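Local atomic coordinates of putative glycyl-glycine endopeptidase lytM (Ruminococcus gnavus, PDB entry 3NYY), a protein that probably acts as a metalloendopeptidase of the M23 family, whose members typically cut peptide bonds in bacterial cell-wall peptidoglycan. Residues D17-Q21 against W113-R117. Coordinates in Å, arbitrary orientation, origin at the centre of the assembly. Where two conformers were deposited one is given. Numbering follows the deposited sequence.
Sequences DFRRQ and WMFER. With SO4 (sulfate ion), chain E.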
loop_
_atom_site.group_PDB
_atom_site.type_symbol
_atom_site.label_atom_id
_atom_site.label_comp_id
_atom_site.label_asym_id
_atom_site.label_seq_id
_atom_site.Cartn_x
_atom_site.Cartn_y
_atom_site.Cartn_z
ATOM N N ASP A 17 16.522 -3.581 -12.674
ATOM C CA ASP A 17 16.663 -4.333 -11.437
ATOM C C ASP A 17 17.309 -3.484 -10.315
ATOM O O ASP A 17 16.956 -3.649 -9.163
ATOM C CB ASP A 17 17.487 -5.616 -11.631
ATOM C CG ASP A 17 16.774 -6.676 -12.433
ATOM O OD1 ASP A 17 15.532 -6.672 -12.523
ATOM O OD2 ASP A 17 17.472 -7.543 -12.986
ATOM N N PHE A 18 18.221 -2.571 -10.651
ATOM C CA PHE A 18 18.723 -1.651 -9.661
ATOM C C PHE A 18 17.605 -0.726 -9.165
ATOM O O PHE A 18 17.438 -0.508 -7.956
ATOM C CB PHE A 18 19.897 -0.848 -10.204
ATOM C CG PHE A 18 20.425 0.150 -9.228
ATOM C CD1 PHE A 18 21.344 -0.243 -8.246
ATOM C CD2 PHE A 18 19.965 1.460 -9.224
ATOM C CE1 PHE A 18 21.837 0.686 -7.325
ATOM C CE2 PHE A 18 20.436 2.382 -8.286
ATOM C CZ PHE A 18 21.376 1.992 -7.330
ATOM N N ARG A 19 16.842 -0.182 -10.088
ATOM C CA ARG A 19 15.783 0.748 -9.690
ATOM C C ARG A 19 14.772 0.114 -8.762
ATOM O O ARG A 19 14.237 0.774 -7.861
ATOM C CB ARG A 19 15.103 1.370 -10.890
ATOM C CG ARG A 19 16.016 2.193 -11.731
ATOM C CD ARG A 19 15.307 2.717 -12.969
ATOM N NE ARG A 19 14.290 3.712 -12.621
ATOM C CZ ARG A 19 13.432 4.271 -13.462
ATOM N NH1 ARG A 19 13.411 3.944 -14.763
ATOM N NH2 ARG A 19 12.562 5.188 -13.030
ATOM N N ARG A 20 14.513 -1.179 -8.995
ATOM C CA ARG A 20 13.551 -1.915 -8.164
ATOM C C ARG A 20 14.018 -2.186 -6.726
ATOM O O ARG A 20 13.196 -2.337 -5.831
ATOM C CB ARG A 20 13.164 -3.208 -8.890
ATOM C CG ARG A 20 12.134 -4.090 -8.131
ATOM C CD ARG A 20 11.554 -5.198 -9.001
ATOM N NE ARG A 20 12.606 -5.966 -9.671
ATOM C CZ ARG A 20 13.175 -7.066 -9.208
ATOM N NH1 ARG A 20 12.809 -7.601 -8.046
ATOM N NH2 ARG A 20 14.163 -7.630 -9.900
ATOM N N GLN A 21 15.338 -2.243 -6.506
ATOM C CA GLN A 21 15.957 -2.429 -5.185
ATOM C C GLN A 21 15.524 -3.726 -4.525
ATOM O O GLN A 21 14.928 -3.707 -3.469
ATOM C CB GLN A 21 15.662 -1.234 -4.281
ATOM C CG GLN A 21 16.180 0.075 -4.779
ATOM C CD GLN A 21 17.611 0.389 -4.416
ATOM O OE1 GLN A 21 17.948 0.564 -3.236
ATOM N NE2 GLN A 21 18.492 0.468 -5.464
ATOM N N TRP A 113 6.351 -0.293 -6.562
ATOM C CA TRP A 113 7.263 -0.041 -7.661
ATOM C C TRP A 113 6.858 -0.765 -8.945
ATOM O O TRP A 113 6.783 -0.165 -10.005
ATOM C CB TRP A 113 8.702 -0.430 -7.269
ATOM C CG TRP A 113 9.684 0.055 -8.296
ATOM C CD1 TRP A 113 10.284 -0.665 -9.282
ATOM C CD2 TRP A 113 10.097 1.398 -8.449
ATOM N NE1 TRP A 113 11.099 0.173 -10.034
ATOM C CE2 TRP A 113 11.008 1.438 -9.523
ATOM C CE3 TRP A 113 9.832 2.581 -7.743
ATOM C CZ2 TRP A 113 11.588 2.625 -9.951
ATOM C CZ3 TRP A 113 10.434 3.756 -8.151
ATOM C CH2 TRP A 113 11.284 3.768 -9.257
HETATM N N MSE A 114 6.572 -2.048 -8.847
HETATM C CA MSE A 114 6.261 -2.821 -10.044
HETATM C C MSE A 114 4.886 -2.516 -10.602
HETATM O O MSE A 114 4.674 -2.662 -11.814
HETATM C CB MSE A 114 6.442 -4.304 -9.785
HETATM C CG MSE A 114 7.849 -4.604 -9.411
HETATM SE SE MSE A 114 8.367 -6.382 -9.903
HETATM C CE MSE A 114 8.043 -7.361 -8.386
ATOM N N PHE A 115 3.982 -2.062 -9.747
ATOM C CA PHE A 115 2.651 -1.655 -10.153
ATOM C C PHE A 115 2.808 -0.311 -10.929
ATOM O O PHE A 115 2.278 -0.152 -12.026
ATOM C CB PHE A 115 1.731 -1.572 -8.910
ATOM C CG PHE A 115 1.593 -2.906 -8.160
ATOM C CD1 PHE A 115 2.629 -3.394 -7.342
ATOM C CD2 PHE A 115 0.451 -3.692 -8.305
ATOM C CE1 PHE A 115 2.523 -4.642 -6.682
ATOM C CE2 PHE A 115 0.328 -4.928 -7.634
ATOM C CZ PHE A 115 1.365 -5.410 -6.837
ATOM N N GLU A 116 3.610 0.613 -10.393
ATOM C CA GLU A 116 3.821 1.951 -11.001
ATOM C C GLU A 116 4.609 1.952 -12.312
ATOM O O GLU A 116 4.300 2.745 -13.213
ATOM C CB GLU A 116 4.538 2.893 -10.006
ATOM C CG GLU A 116 3.628 3.361 -8.874
ATOM C CD GLU A 116 4.373 3.973 -7.688
ATOM O OE1 GLU A 116 5.568 4.327 -7.807
ATOM O OE2 GLU A 116 3.745 4.087 -6.614
ATOM N N ARG A 117 5.635 1.100 -12.403
ATOM C CA ARG A 117 6.481 1.027 -13.616
ATOM C C ARG A 117 5.743 0.472 -14.841
ATOM O O ARG A 117 5.891 1.010 -15.938
ATOM C CB ARG A 117 7.774 0.219 -13.361
ATOM C CG ARG A 117 8.783 0.918 -12.452
ATOM C CD ARG A 117 9.284 2.240 -13.011
ATOM N NE ARG A 117 9.963 2.043 -14.285
ATOM C CZ ARG A 117 10.000 2.910 -15.299
ATOM N NH1 ARG A 117 9.364 4.081 -15.241
ATOM N NH2 ARG A 117 10.660 2.586 -16.410
HETATM S S SO4 E . 11.507 5.784 -17.787
HETATM O O1 SO4 E . 12.087 5.688 -16.458
HETATM O O2 SO4 E . 11.187 7.188 -18.043
HETATM O O3 SO4 E . 12.464 5.263 -18.765
HETATM O O4 SO4 E . 10.279 4.989 -17.867
#
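D17-Q21 and W113-R117 meet by van der Waals packing, with no hydrogen bond between them. The large flat indole of W113 can lie against the end of helix 16-20 and touch several groups together: R19 O over one face, 3.7 Å from W113 CE2, R19 CB 3.8 Å from W113 CZ2, and R20 CA 3.7 Å from W113 CD1. R20 CD also lies 3.5 Å from SE of selenomethionine M114. The contact thus joins helix 16-20, within the LytM N-terminal region, to short helix 113-117, beside the antiparallel sheet of the M23 peptidase fold; R19 NE donates a hydrogen bond to S231 O on strand 228-232. Arginine suits these places: its alkyl part packs while its guanidinium carries charge. R20 NH2 makes a 3.1 Å salt bridge to D17 OD1. Two like charges approach, R19 NH1 lying 3.5 Å from R117 NH2, each guanidinium facing the other obliquely, leaving N-H edges for a sulfate, probably picked up from the crystallisation solution: R19 NH1 donates to O1 (2.8 Å), R117 NH1 and NH2 to O4 (2.9 and 2.8 Å).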